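Local structure of superantigen-like protein SSL8 (Staphylococcus aureus, 3R2T) at residues S135-T140 and R231-I236; A204-I209 and D222-L227; P154-K159 and I169-F174; I211-E216 and E239-I244. The protein is of unknown function but belongs to the secreted staphylococcal superantigen-like family, whose members share the two-domain fold of the bacterial superantigen toxins. All coordinates share one frame; numbering follows the deposited sequence.

Contact 1: residues S135-T140 and R231-I236; sequences SVSGVT and RMADVI
Met232 lies against Val136 at the dense end of this contact, its thioether sulfur SD 3.8 Å from Val136 CB and nearly as close to CG1. The methionine chain runs extended beyond CG (chi2 175°), which carries the sulfur across the valine at about a right angle; a long flexible thioether suits a spot that also meets Lys183 of helix 182-197. Next along, Ser137 CB rests on the Met232 carbonyl, and Ser137 OG lies 3.7 Å from Ala233 CB. The small alanine lets the chains draw near here, while the serine hydroxyl is spent outside the contact on Asp107. Gly138 N then donates to Met232 O at 3.2 Å, reaching the oxygen from above the carbonyl plane; the glycine takes up a positive phi of 71° just there.

The seam joins the two domains of the superantigen-like fold: 135-140 belongs to the interrupted strand 133-141 of the OB domain, whereas 231-236 comes from the beta-grasp domain and opens with a type I turn, Arg231 to Asp234.

Toward the end of the turn direct contact thins, and a water bridges the segments, giving one proton to Val139 O (2.6 Å) and one to Ala233 O (2.9 Å). Farther on, the solvent-exposed Val235 offers CG1 to the Thr140 methyl CG2 at 3.9 Å, the two side chains sliding past each other in opposite directions, while Thr140 OG1 bonds to Lys177.

Contact 2: residues A204-I209 and D222-L227; sequences ADKGRI and DLSDKL. With SO4 (sulfate ion), chain C.
Leu223 and Gly207 meet where the last residue of strand 218-222 passes into a type I turn, Asp222 to Asp225, beside strand 207-213 of the beta-grasp sheet. Arg208 and Asp222 form an antiparallel, non-hydrogen-bonded pair. The direct backbone bond runs from Leu223 N to Gly207 O, 3.0 Å and nearly straight at 170°.

Apolar contact belongs to Leu223. The Leu223 and Ile209 side chains cross at about a right angle, with Leu223 CD2 3.7 Å from Ile209 CG1. Leu223 CD1 lies over the Gly207-Arg208 peptide; a CB on Gly207 would come tight against it and, at this phi of 141°, press on the preceding carbonyl oxygen.

Among the polar groups, Asp222 makes an Asx turn: OD1 accepts from Ser224 N at 2.9 Å, the donor lying above the carboxylate plane. A water accepts from Gly207 N and sits close to that OD1 and to Ser224 OG. Of the charged groups, Arg208 pairs with Glu220, and Lys226 NZ, besides its salt bridge to Glu125 OE1, donates to sulfate O4 at 2.9 Å.

Contact 3: residues P154-K159 and I169-F174; sequences PNLLVK and IDEFFF
Ile169 opens its side of the contact with a reciprocal pair of bonds to Val158: its N gives to Val158 O and its O receives from Val158 N, both 2.9 Å long and almost straight. Its beta-branched side chain, suited to an extended strand, lies on the same face as those of Val158, Leu156 and Glu171.

Asp170 turns to the other face with Leu157, where its exposed position suits a charged residue. In one of the two modelled conformers of Asn155, ND2 makes a weak hydrogen bond of 3.2 Å to Asp170 OD1, so this pairing is doubtful; Leu157 CD1 leans in on the same oxygen.

Glu171 N donates to Leu156 O at 2.7 Å, while the return bond from Leu156 N is weak. The aliphatic part of the glutamate lies along the inner face: CB touches Leu156 CD2, and CG meets Val158 CG2 at 3.8 Å. A bend at chi2 (-71°) turns the carboxylate away from the pair, and it is satisfied by Lys196 and Tyr197.

Past Glu171 the direct pairing gives way to water: one molecule accepts from Phe173 N and lies within hydrogen-bonding distance of Pro154 O and Glu171 O, with more acceptors in reach than its protons can serve. Phe173 still packs CB against Leu156 CB at 3.9 Å, and its large ring reaches Ile189 of helix 182-197. The whole is an antiparallel beta hairpin of strands 156-160 and 167-171, at one margin of the mixed beta-grasp sheet that packs against that helix.

Contact 4: residues I211-E216 and E239-I244; sequences INMKDE and EQIKNI
Strands 211-213 and 241-244 run antiparallel, 4.4 Å apart at closest approach with their directions at 155°, and a classic bulge sets Lys242 and Asn243 together opposite Asn212. Asn212 O therefore accepts two backbone protons, from Lys242 N at 2.7 Å and Asn243 N at 3.2 Å.

The asparagines also join through their side chains: Asn212 ND2 gives to Asn243 OD1 at 2.9 Å, in the carbonyl plane although the two amides are turned 76° apart. Asn243 achieves this with CG set between its own N and carbonyl carbon (chi1 60°). Lys214, fully extended, crosses Glu239 so that NZ bonds both the Glu239 carbonyl oxygen and OE2, the latter a salt bridge of 3.0 Å. Gln240 NE2 grips the other carboxylate oxygen, OE1, and so helps to fix its rotation. On the buried side Met213 curls its SD to 4.0 Å from Ile241 CG1, and Ile211 CG2 meets Ile241 CG2. This is the bulged pairing of two neighbouring strands in the beta-grasp sheet, whose apolar face is covered by helix 182-197.

Overall arrangement
Contacts 2, 3 and 4 all reach the five-stranded beta-grasp sheet, whereas contact 1 ties that domain to the OB domain. Contacts 3 and 4, with centres about 13 Å apart, join through the backbone: Leu157 N lies 2.8 Å from Ile244 O, a probable hydrogen bond. Contacts 2 and 4 share strand 207-213 and touch where Ile209 CG2 meets Ile244 CG2 at 4.0 Å. Contact 1 touches contacts 2 and 4 by packing, Met232 CE lying 3.4 Å from Leu227 O of contact 2 and Ile236 CG2 3.6 Å from Met213 CE of contact 4. The sulfate at contact 2, probably from the crystallisation liquor, also bonds Ser150 N of the second subunit.

Contact 1: residues S135-T140 and R231-I236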
loop_
_atom_site.group_PDB
_atom_site.type_symbol
_atom_site.label_atom_id
_atom_site.label_comp_id
_atom_site.label_asym_id
_atom_site.label_seq_id
_atom_site.Cartn_x
_atom_site.Cartn_y
_atom_site.Cartn_z
ATOM N N SER A 135 -6.848 -2.906 -3.839
ATOM C CA SER A 135 -6.612 -2.739 -5.261
ATOM C C SER A 135 -6.375 -1.263 -5.583
ATOM O O SER A 135 -6.746 -0.375 -4.789
ATOM C CB SER A 135 -7.803 -3.272 -6.059
ATOM O OG SER A 135 -7.558 -3.244 -7.456
ATOM N N VAL A 136 -5.766 -1.017 -6.748
ATOM C CA VAL A 136 -5.424 0.335 -7.192
ATOM C C VAL A 136 -6.268 0.872 -8.341
ATOM O O VAL A 136 -6.324 0.275 -9.397
ATOM C CB VAL A 136 -3.965 0.408 -7.670
ATOM C CG1 VAL A 136 -3.644 1.804 -8.180
ATOM C CG2 VAL A 136 -3.006 -0.007 -6.546
ATOM N N SER A 137 -6.916 2.009 -8.114
ATOM C CA SER A 137 -7.702 2.697 -9.138
ATOM C C SER A 137 -8.660 1.775 -9.915
ATOM O O SER A 137 -9.398 0.997 -9.298
ATOM C CB SER A 137 -6.744 3.446 -10.045
ATOM O OG SER A 137 -5.940 4.317 -9.267
ATOM N N GLY A 138 -8.660 1.850 -11.247
ATOM C CA GLY A 138 -9.565 1.027 -12.060
ATOM C C GLY A 138 -11.013 1.470 -11.958
ATOM O O GLY A 138 -11.920 0.673 -12.149
ATOM N N VAL A 139 -11.230 2.752 -11.668
ATOM C CA VAL A 139 -12.569 3.295 -11.506
ATOM C C VAL A 139 -12.987 4.073 -12.733
ATOM O O VAL A 139 -12.205 4.840 -13.249
ATOM C CB VAL A 139 -12.633 4.262 -10.295
ATOM C CG1 VAL A 139 -14.066 4.755 -10.098
ATOM C CG2 VAL A 139 -12.127 3.581 -8.978
ATOM N N THR A 140 -14.234 3.882 -13.167
ATOM C CA THR A 140 -14.825 4.562 -14.333
ATOM C C THR A 140 -16.328 4.798 -14.125
ATOM O O THR A 140 -16.913 4.315 -13.143
ATOM C CB THR A 140 -14.761 3.643 -15.571
ATOM O OG1 THR A 140 -15.347 2.378 -15.234
ATOM C CG2 THR A 140 -13.339 3.393 -16.023
ATOM N N ARG A 231 -0.763 4.775 -13.619
ATOM C CA ARG A 231 -1.457 4.739 -14.912
ATOM C C ARG A 231 -2.784 3.990 -14.841
ATOM O O ARG A 231 -3.610 4.056 -15.773
ATOM C CB ARG A 231 -0.593 4.076 -15.974
ATOM C CG ARG A 231 0.673 4.818 -16.269
ATOM C CD ARG A 231 1.509 4.043 -17.301
ATOM N NE ARG A 231 0.934 4.149 -18.634
ATOM C CZ ARG A 231 1.376 3.493 -19.703
ATOM N NH1 ARG A 231 2.395 2.632 -19.609
ATOM N NH2 ARG A 231 0.782 3.693 -20.874
ATOM N N MET A 232 -3.005 3.300 -13.729
ATOM C CA MET A 232 -4.197 2.483 -13.577
ATOM C C MET A 232 -5.503 3.266 -13.460
ATOM O O MET A 232 -6.584 2.674 -13.487
ATOM C CB MET A 232 -4.013 1.547 -12.404
ATOM C CG MET A 232 -2.954 0.495 -12.656
ATOM S SD MET A 232 -2.705 -0.483 -11.174
ATOM C CE MET A 232 -1.563 -1.746 -11.809
ATOM N N ALA A 233 -5.408 4.586 -13.325
ATOM C CA ALA A 233 -6.587 5.425 -13.258
ATOM C C ALA A 233 -6.909 6.032 -14.623
ATOM O O ALA A 233 -7.935 6.676 -14.744
ATOM C CB ALA A 233 -6.417 6.536 -12.219
ATOM N N ASP A 234 -6.052 5.840 -15.636
ATOM C CA ASP A 234 -6.316 6.400 -16.984
ATOM C C ASP A 234 -7.523 5.708 -17.595
ATOM O O ASP A 234 -7.633 4.493 -17.541
ATOM C CB ASP A 234 -5.124 6.249 -17.931
ATOM C CG ASP A 234 -3.950 7.146 -17.568
ATOM O OD1 ASP A 234 -3.915 7.730 -16.460
ATOM O OD2 ASP A 234 -3.036 7.265 -18.415
ATOM N N VAL A 235 -8.417 6.489 -18.190
ATOM C CA VAL A 235 -9.640 5.954 -18.751
ATOM C C VAL A 235 -9.686 6.247 -20.231
ATOM O O VAL A 235 -9.300 7.327 -20.675
ATOM C CB VAL A 235 -10.892 6.546 -18.037
ATOM C CG1 VAL A 235 -10.826 6.270 -16.526
ATOM C CG2 VAL A 235 -11.025 8.079 -18.286
ATOM N N ILE A 236 -10.180 5.268 -20.984
ATOM C CA ILE A 236 -10.279 5.336 -22.427
ATOM C C ILE A 236 -11.714 5.138 -22.943
ATOM O O ILE A 236 -12.455 4.253 -22.466
ATOM C CB ILE A 236 -9.399 4.219 -23.016
ATOM C CG1 ILE A 236 -7.961 4.349 -22.488
ATOM C CG2 ILE A 236 -9.406 4.254 -24.516
ATOM C CD1 ILE A 236 -7.074 3.175 -22.891
HETATM O O HOH W 1 -10.216 6.508 -12.941
#

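Contact 2: residues A204-I209 and D222-L227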
loop_
_atom_site.group_PDB
_atom_site.type_symbol
_atom_site.label_atom_id
_atom_site.label_comp_id
_atom_site.label_asym_id
_atom_site.label_seq_id
_atom_site.Cartn_x
_atom_site.Cartn_y
_atom_site.Cartn_z
ATOM N N ALA A 204 7.418 -16.318 -24.208
ATOM C CA ALA A 204 7.353 -14.894 -24.490
ATOM C C ALA A 204 7.697 -14.297 -23.148
ATOM O O ALA A 204 7.221 -14.774 -22.123
ATOM C CB ALA A 204 5.961 -14.483 -24.930
ATOM N N ASP A 205 8.516 -13.255 -23.151
ATOM C CA ASP A 205 8.984 -12.656 -21.908
ATOM C C ASP A 205 8.946 -11.122 -21.929
ATOM O O ASP A 205 8.682 -10.469 -20.919
ATOM C CB ASP A 205 10.430 -13.127 -21.732
ATOM C CG ASP A 205 10.936 -12.989 -20.323
ATOM O OD1 ASP A 205 11.954 -13.658 -20.011
ATOM O OD2 ASP A 205 10.317 -12.257 -19.523
ATOM N N LYS A 206 9.237 -10.556 -23.087
ATOM C CA LYS A 206 9.288 -9.133 -23.257
ATOM C C LYS A 206 8.318 -8.775 -24.367
ATOM O O LYS A 206 7.760 -9.655 -25.012
ATOM C CB LYS A 206 10.711 -8.725 -23.646
ATOM C CG LYS A 206 11.776 -9.137 -22.626
ATOM C CD LYS A 206 13.185 -8.714 -23.011
ATOM C CE LYS A 206 14.158 -9.077 -21.884
ATOM N NZ LYS A 206 15.586 -8.722 -22.175
ATOM N N GLY A 207 8.126 -7.488 -24.590
ATOM C CA GLY A 207 7.221 -7.028 -25.623
ATOM C C GLY A 207 6.416 -5.814 -25.202
ATOM O O GLY A 207 6.762 -5.111 -24.249
ATOM N N ARG A 208 5.336 -5.567 -25.921
ATOM C CA ARG A 208 4.480 -4.427 -25.638
ATOM C C ARG A 208 3.073 -4.601 -26.163
ATOM O O ARG A 208 2.827 -5.405 -27.062
ATOM C CB ARG A 208 5.042 -3.165 -26.294
ATOM C CG ARG A 208 5.190 -3.282 -27.812
ATOM C CD ARG A 208 5.500 -1.926 -28.463
ATOM N NE ARG A 208 5.782 -2.036 -29.897
ATOM C CZ ARG A 208 5.878 -1.002 -30.740
ATOM N NH1 ARG A 208 5.671 0.250 -30.320
ATOM N NH2 ARG A 208 6.158 -1.223 -32.022
ATOM N N ILE A 209 2.169 -3.808 -25.591
ATOM C CA ILE A 209 0.790 -3.750 -26.002
ATOM C C ILE A 209 0.624 -2.322 -26.457
ATOM O O ILE A 209 1.015 -1.404 -25.732
ATOM C CB ILE A 209 -0.191 -3.975 -24.833
ATOM C CG1 ILE A 209 0.091 -5.285 -24.107
ATOM C CG2 ILE A 209 -1.673 -3.890 -25.323
ATOM C CD1 ILE A 209 -0.704 -5.411 -22.811
ATOM N N ASP A 222 4.628 -1.667 -21.576
ATOM C CA ASP A 222 5.742 -2.582 -21.653
ATOM C C ASP A 222 5.392 -3.844 -20.866
ATOM O O ASP A 222 5.000 -3.777 -19.700
ATOM C CB ASP A 222 6.951 -1.883 -21.066
ATOM C CG ASP A 222 8.237 -2.679 -21.183
ATOM O OD1 ASP A 222 8.254 -3.872 -21.575
ATOM O OD2 ASP A 222 9.258 -2.064 -20.866
ATOM N N LEU A 223 5.518 -4.995 -21.508
ATOM C CA LEU A 223 5.213 -6.273 -20.863
ATOM C C LEU A 223 6.295 -6.776 -19.894
ATOM O O LEU A 223 6.072 -7.785 -19.215
ATOM C CB LEU A 223 4.986 -7.357 -21.923
ATOM C CG LEU A 223 3.772 -7.211 -22.837
ATOM C CD1 LEU A 223 3.781 -8.312 -23.884
ATOM C CD2 LEU A 223 2.457 -7.226 -22.017
ATOM N N SER A 224 7.445 -6.098 -19.827
ATOM C CA SER A 224 8.556 -6.511 -18.925
ATOM C C SER A 224 8.278 -6.281 -17.450
ATOM O O SER A 224 8.946 -6.869 -16.601
ATOM C CB SER A 224 9.834 -5.745 -19.264
ATOM O OG SER A 224 10.226 -6.025 -20.588
ATOM N N ASP A 225 7.336 -5.389 -17.141
ATOM C CA ASP A 225 6.987 -5.095 -15.743
ATOM C C ASP A 225 5.481 -4.800 -15.614
ATOM O O ASP A 225 4.802 -4.620 -16.613
ATOM C CB ASP A 225 7.850 -3.942 -15.196
ATOM C CG ASP A 225 7.605 -2.604 -15.918
ATOM O OD1 ASP A 225 6.690 -2.531 -16.781
ATOM O OD2 ASP A 225 8.335 -1.623 -15.603
ATOM N N LYS A 226 4.972 -4.785 -14.387
ATOM C CA LYS A 226 3.558 -4.548 -14.134
ATOM C C LYS A 226 3.175 -3.148 -14.600
ATOM O O LYS A 226 3.985 -2.268 -14.629
ATOM C CB LYS A 226 3.264 -4.710 -12.625
ATOM C CG LYS A 226 1.764 -4.607 -12.241
ATOM C CD LYS A 226 1.498 -4.654 -10.712
ATOM C CE LYS A 226 1.934 -5.972 -10.062
ATOM N NZ LYS A 226 1.681 -5.982 -8.559
ATOM N N LEU A 227 1.942 -2.938 -14.990
ATOM C CA LEU A 227 1.532 -1.598 -15.391
ATOM C C LEU A 227 1.784 -0.624 -14.226
ATOM O O LEU A 227 1.433 -0.934 -13.089
ATOM C CB LEU A 227 0.036 -1.601 -15.696
ATOM C CG LEU A 227 -0.578 -0.258 -16.106
ATOM C CD1 LEU A 227 0.063 0.307 -17.408
ATOM C CD2 LEU A 227 -2.078 -0.421 -16.266
HETATM S S SO4 C . 5.150 -4.310 -8.240
HETATM O O1 SO4 C . 6.367 -4.541 -7.467
HETATM O O2 SO4 C . 5.155 -2.950 -8.784
HETATM O O3 SO4 C . 5.152 -5.226 -9.367
HETATM O O4 SO4 C . 3.951 -4.511 -7.418
HETATM O O HOH W 2 9.656 -5.492 -22.976
#

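Contact 3: residues P154-K159 and I169-F174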
loop_
_atom_site.group_PDB
_atom_site.type_symbol
_atom_site.label_atom_id
_atom_site.label_comp_id
_atom_site.label_asym_id
_atom_site.label_seq_id
_atom_site.Cartn_x
_atom_site.Cartn_y
_atom_site.Cartn_z
ATOM N N PRO A 154 -12.888 -4.276 -31.264
ATOM C CA PRO A 154 -11.737 -3.924 -32.073
ATOM C C PRO A 154 -10.813 -5.137 -32.222
ATOM O O PRO A 154 -10.770 -6.000 -31.332
ATOM C CB PRO A 154 -11.053 -2.851 -31.231
ATOM C CG PRO A 154 -11.417 -3.239 -29.793
ATOM C CD PRO A 154 -12.822 -3.710 -29.901
ATOM N N ASN A 155 -10.092 -5.226 -33.344
ATOM C CA ASN A 155 -9.186 -6.349 -33.553
ATOM C C ASN A 155 -8.038 -6.282 -32.570
ATOM O O ASN A 155 -7.542 -5.202 -32.245
ATOM C CB ASN A 155 -8.601 -6.374 -34.971
ATOM C CG ASN A 155 -7.736 -7.631 -35.234
ATOM O OD1 ASN A 155 -8.019 -8.708 -34.714
ATOM N ND2 ASN A 155 -6.698 -7.486 -36.051
ATOM N N LEU A 156 -7.653 -7.454 -32.083
ATOM C CA LEU A 156 -6.523 -7.619 -31.188
ATOM C C LEU A 156 -5.558 -8.394 -32.096
ATOM O O LEU A 156 -5.839 -9.522 -32.473
ATOM C CB LEU A 156 -6.873 -8.448 -29.958
ATOM C CG LEU A 156 -5.699 -8.912 -29.080
ATOM C CD1 LEU A 156 -4.848 -7.755 -28.592
ATOM C CD2 LEU A 156 -6.204 -9.718 -27.895
ATOM N N LEU A 157 -4.467 -7.766 -32.511
ATOM C CA LEU A 157 -3.498 -8.427 -33.359
ATOM C C LEU A 157 -2.310 -8.819 -32.502
ATOM O O LEU A 157 -1.674 -7.964 -31.885
ATOM C CB LEU A 157 -3.050 -7.493 -34.475
ATOM C CG LEU A 157 -2.001 -8.054 -35.433
ATOM C CD1 LEU A 157 -2.517 -9.293 -36.152
ATOM C CD2 LEU A 157 -1.601 -6.967 -36.441
ATOM N N VAL A 158 -2.002 -10.106 -32.457
ATOM C CA VAL A 158 -0.864 -10.575 -31.664
ATOM C C VAL A 158 0.205 -11.042 -32.641
ATOM O O VAL A 158 -0.083 -11.884 -33.502
ATOM C CB VAL A 158 -1.266 -11.709 -30.737
ATOM C CG1 VAL A 158 -0.061 -12.204 -29.891
ATOM C CG2 VAL A 158 -2.417 -11.249 -29.851
ATOM N N LYS A 159 1.420 -10.497 -32.490
ATOM C CA LYS A 159 2.529 -10.802 -33.372
ATOM C C LYS A 159 3.887 -11.044 -32.718
ATOM O O LYS A 159 4.160 -10.626 -31.590
ATOM C CB LYS A 159 2.759 -9.664 -34.350
ATOM C CG LYS A 159 1.581 -9.251 -35.128
ATOM C CD LYS A 159 2.015 -8.355 -36.288
ATOM C CE LYS A 159 2.792 -7.141 -35.836
ATOM N NZ LYS A 159 3.235 -6.347 -37.006
ATOM N N ILE A 169 -1.493 -13.215 -35.655
ATOM C CA ILE A 169 -2.801 -13.798 -35.338
ATOM C C ILE A 169 -3.862 -12.796 -34.845
ATOM O O ILE A 169 -3.627 -12.047 -33.889
ATOM C CB ILE A 169 -2.627 -14.906 -34.238
ATOM C CG1 ILE A 169 -1.550 -15.922 -34.667
ATOM C CG2 ILE A 169 -3.961 -15.608 -33.929
ATOM C CD1 ILE A 169 -1.424 -17.187 -33.756
ATOM N N ASP A 170 -5.030 -12.802 -35.497
ATOM C CA ASP A 170 -6.158 -11.950 -35.098
ATOM C C ASP A 170 -6.888 -12.633 -33.981
ATOM O O ASP A 170 -7.360 -13.742 -34.154
ATOM C CB ASP A 170 -7.158 -11.745 -36.231
ATOM C CG ASP A 170 -6.619 -10.885 -37.324
ATOM O OD1 ASP A 170 -5.528 -10.315 -37.128
ATOM O OD2 ASP A 170 -7.293 -10.762 -38.378
ATOM N N GLU A 171 -6.968 -11.973 -32.834
ATOM C CA GLU A 171 -7.658 -12.525 -31.677
ATOM C C GLU A 171 -8.935 -11.757 -31.456
ATOM O O GLU A 171 -8.958 -10.530 -31.596
ATOM C CB GLU A 171 -6.779 -12.407 -30.420
ATOM C CG GLU A 171 -5.570 -13.343 -30.369
ATOM C CD GLU A 171 -5.950 -14.820 -30.141
ATOM O OE1 GLU A 171 -7.087 -15.107 -29.698
ATOM O OE2 GLU A 171 -5.099 -15.696 -30.394
ATOM N N PHE A 172 -10.009 -12.465 -31.126
ATOM C CA PHE A 172 -11.276 -11.796 -30.817
ATOM C C PHE A 172 -11.114 -11.116 -29.459
ATOM O O PHE A 172 -10.546 -11.701 -28.542
ATOM C CB PHE A 172 -12.445 -12.789 -30.760
ATOM C CG PHE A 172 -13.744 -12.142 -30.388
ATOM C CD1 PHE A 172 -14.458 -11.409 -31.329
ATOM C CD2 PHE A 172 -14.247 -12.246 -29.092
ATOM C CE1 PHE A 172 -15.655 -10.794 -30.997
ATOM C CE2 PHE A 172 -15.449 -11.630 -28.744
ATOM C CZ PHE A 172 -16.155 -10.904 -29.699
ATOM N N PHE A 173 -11.578 -9.879 -29.334
ATOM C CA PHE A 173 -11.495 -9.157 -28.074
ATOM C C PHE A 173 -12.725 -8.277 -28.029
ATOM O O PHE A 173 -13.126 -7.721 -29.045
ATOM C CB PHE A 173 -10.228 -8.304 -28.019
ATOM C CG PHE A 173 -9.886 -7.798 -26.642
ATOM C CD1 PHE A 173 -10.084 -6.470 -26.294
ATOM C CD2 PHE A 173 -9.358 -8.666 -25.689
ATOM C CE1 PHE A 173 -9.751 -6.018 -25.022
ATOM C CE2 PHE A 173 -9.029 -8.228 -24.414
ATOM C CZ PHE A 173 -9.219 -6.925 -24.071
ATOM N N PHE A 174 -13.354 -8.173 -26.874
ATOM C CA PHE A 174 -14.531 -7.341 -26.763
ATOM C C PHE A 174 -14.433 -6.513 -25.499
ATOM O O PHE A 174 -13.888 -6.952 -24.479
ATOM C CB PHE A 174 -15.817 -8.178 -26.759
ATOM C CG PHE A 174 -16.103 -8.839 -25.444
ATOM C CD1 PHE A 174 -17.152 -8.390 -24.644
ATOM C CD2 PHE A 174 -15.317 -9.882 -24.989
ATOM C CE1 PHE A 174 -17.421 -8.986 -23.417
ATOM C CE2 PHE A 174 -15.577 -10.479 -23.761
ATOM C CZ PHE A 174 -16.636 -10.029 -22.976
HETATM O O HOH W 3 -11.662 -8.813 -31.895
HETATM O O HOH W 4 -10.004 -9.907 -33.794
#

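Contact 4: residues I211-E216 and E239-I244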
loop_
_atom_site.group_PDB
_atom_site.type_symbol
_atom_site.label_atom_id
_atom_site.label_comp_id
_atom_site.label_asym_id
_atom_site.label_seq_id
_atom_site.Cartn_x
_atom_site.Cartn_y
_atom_site.Cartn_z
ATOM N N ILE A 211 -2.305 0.332 -27.880
ATOM C CA ILE A 211 -3.717 0.603 -28.116
ATOM C C ILE A 211 -3.767 1.810 -29.049
ATOM O O ILE A 211 -3.317 2.892 -28.689
ATOM C CB ILE A 211 -4.453 0.886 -26.792
ATOM C CG1 ILE A 211 -4.350 -0.339 -25.860
ATOM C CG2 ILE A 211 -5.930 1.244 -27.039
ATOM C CD1 ILE A 211 -4.755 -0.069 -24.409
ATOM N N ASN A 212 -4.278 1.619 -30.258
ATOM C CA ASN A 212 -4.364 2.699 -31.230
ATOM C C ASN A 212 -5.766 3.292 -31.243
ATOM O O ASN A 212 -6.733 2.549 -31.319
ATOM C CB ASN A 212 -3.973 2.178 -32.623
ATOM C CG ASN A 212 -2.492 1.872 -32.733
ATOM O OD1 ASN A 212 -1.660 2.740 -32.495
ATOM N ND2 ASN A 212 -2.156 0.642 -33.122
ATOM N N MET A 213 -5.854 4.622 -31.159
ATOM C CA MET A 213 -7.127 5.353 -31.133
ATOM C C MET A 213 -7.457 5.918 -32.515
ATOM O O MET A 213 -6.581 6.063 -33.345
ATOM C CB MET A 213 -7.030 6.502 -30.136
ATOM C CG MET A 213 -6.492 6.099 -28.744
ATOM S SD MET A 213 -7.482 4.821 -27.953
ATOM C CE MET A 213 -9.032 5.740 -27.782
ATOM N N LYS A 214 -8.723 6.231 -32.757
ATOM C CA LYS A 214 -9.138 6.763 -34.051
ATOM C C LYS A 214 -8.492 8.097 -34.366
ATOM O O LYS A 214 -8.259 8.375 -35.506
ATOM C CB LYS A 214 -10.667 6.833 -34.181
ATOM C CG LYS A 214 -11.310 5.446 -34.202
ATOM C CD LYS A 214 -12.815 5.500 -34.333
ATOM C CE LYS A 214 -13.417 4.097 -34.291
ATOM N NZ LYS A 214 -14.923 4.165 -34.209
ATOM N N ASP A 215 -8.176 8.902 -33.356
ATOM C CA ASP A 215 -7.496 10.185 -33.580
ATOM C C ASP A 215 -5.952 10.026 -33.716
ATOM O O ASP A 215 -5.232 11.016 -33.711
ATOM C CB ASP A 215 -7.814 11.175 -32.452
ATOM C CG ASP A 215 -7.188 10.777 -31.116
ATOM O OD1 ASP A 215 -6.358 9.845 -31.067
ATOM O OD2 ASP A 215 -7.523 11.418 -30.101
ATOM N N GLU A 216 -5.471 8.780 -33.773
ATOM C CA GLU A 216 -4.050 8.450 -33.972
ATOM C C GLU A 216 -3.105 8.456 -32.758
ATOM O O GLU A 216 -1.944 8.042 -32.864
ATOM C CB GLU A 216 -3.468 9.209 -35.166
ATOM C CG GLU A 216 -4.054 8.714 -36.494
ATOM C CD GLU A 216 -3.508 9.462 -37.692
ATOM O OE1 GLU A 216 -3.496 10.714 -37.670
ATOM O OE2 GLU A 216 -3.121 8.792 -38.670
ATOM N N GLU A 239 -15.270 3.411 -27.712
ATOM C CA GLU A 239 -15.736 3.644 -29.073
ATOM C C GLU A 239 -14.603 4.220 -29.943
ATOM O O GLU A 239 -14.565 4.017 -31.154
ATOM C CB GLU A 239 -16.950 4.569 -29.050
ATOM C CG GLU A 239 -17.604 4.819 -30.405
ATOM C CD GLU A 239 -16.928 5.894 -31.212
ATOM O OE1 GLU A 239 -16.511 6.911 -30.606
ATOM O OE2 GLU A 239 -16.853 5.744 -32.456
ATOM N N GLN A 240 -13.659 4.899 -29.308
ATOM C CA GLN A 240 -12.570 5.524 -30.036
ATOM C C GLN A 240 -11.340 4.657 -30.236
ATOM O O GLN A 240 -10.374 5.126 -30.799
ATOM C CB GLN A 240 -12.211 6.853 -29.374
ATOM C CG GLN A 240 -13.307 7.944 -29.585
ATOM C CD GLN A 240 -13.385 8.410 -31.017
ATOM O OE1 GLN A 240 -12.382 8.784 -31.596
ATOM N NE2 GLN A 240 -14.585 8.417 -31.589
ATOM N N ILE A 241 -11.361 3.406 -29.774
ATOM C CA ILE A 241 -10.215 2.508 -29.972
ATOM C C ILE A 241 -10.303 1.947 -31.381
ATOM O O ILE A 241 -11.300 1.326 -31.724
ATOM C CB ILE A 241 -10.228 1.328 -28.992
ATOM C CG1 ILE A 241 -10.031 1.821 -27.556
ATOM C CG2 ILE A 241 -9.164 0.318 -29.361
ATOM C CD1 ILE A 241 -10.153 0.710 -26.511
ATOM N N LYS A 242 -9.277 2.192 -32.204
ATOM C CA LYS A 242 -9.242 1.675 -33.569
ATOM C C LYS A 242 -8.800 0.205 -33.605
ATOM O O LYS A 242 -9.372 -0.606 -34.314
ATOM C CB LYS A 242 -8.273 2.477 -34.421
ATOM C CG LYS A 242 -8.396 2.160 -35.931
ATOM C CD LYS A 242 -7.503 3.079 -36.769
ATOM C CE LYS A 242 -7.896 3.045 -38.263
ATOM N NZ LYS A 242 -7.073 3.996 -39.089
ATOM N N ASN A 243 -7.745 -0.113 -32.882
ATOM C CA ASN A 243 -7.240 -1.491 -32.821
ATOM C C ASN A 243 -6.258 -1.628 -31.680
ATOM O O ASN A 243 -5.879 -0.631 -31.041
ATOM C CB ASN A 243 -6.613 -1.941 -34.166
ATOM C CG ASN A 243 -5.444 -1.073 -34.589
ATOM O OD1 ASN A 243 -4.432 -0.995 -33.902
ATOM N ND2 ASN A 243 -5.578 -0.417 -35.742
ATOM N N ILE A 244 -5.858 -2.856 -31.406
ATOM C CA ILE A 244 -4.904 -3.127 -30.346
ATOM C C ILE A 244 -3.899 -4.107 -30.931
ATOM O O ILE A 244 -4.289 -5.093 -31.561
ATOM C CB ILE A 244 -5.601 -3.745 -29.143
ATOM C CG1 ILE A 244 -6.751 -2.820 -28.666
ATOM C CG2 ILE A 244 -4.594 -4.034 -28.012
ATOM C CD1 ILE A 244 -7.676 -3.439 -27.663
#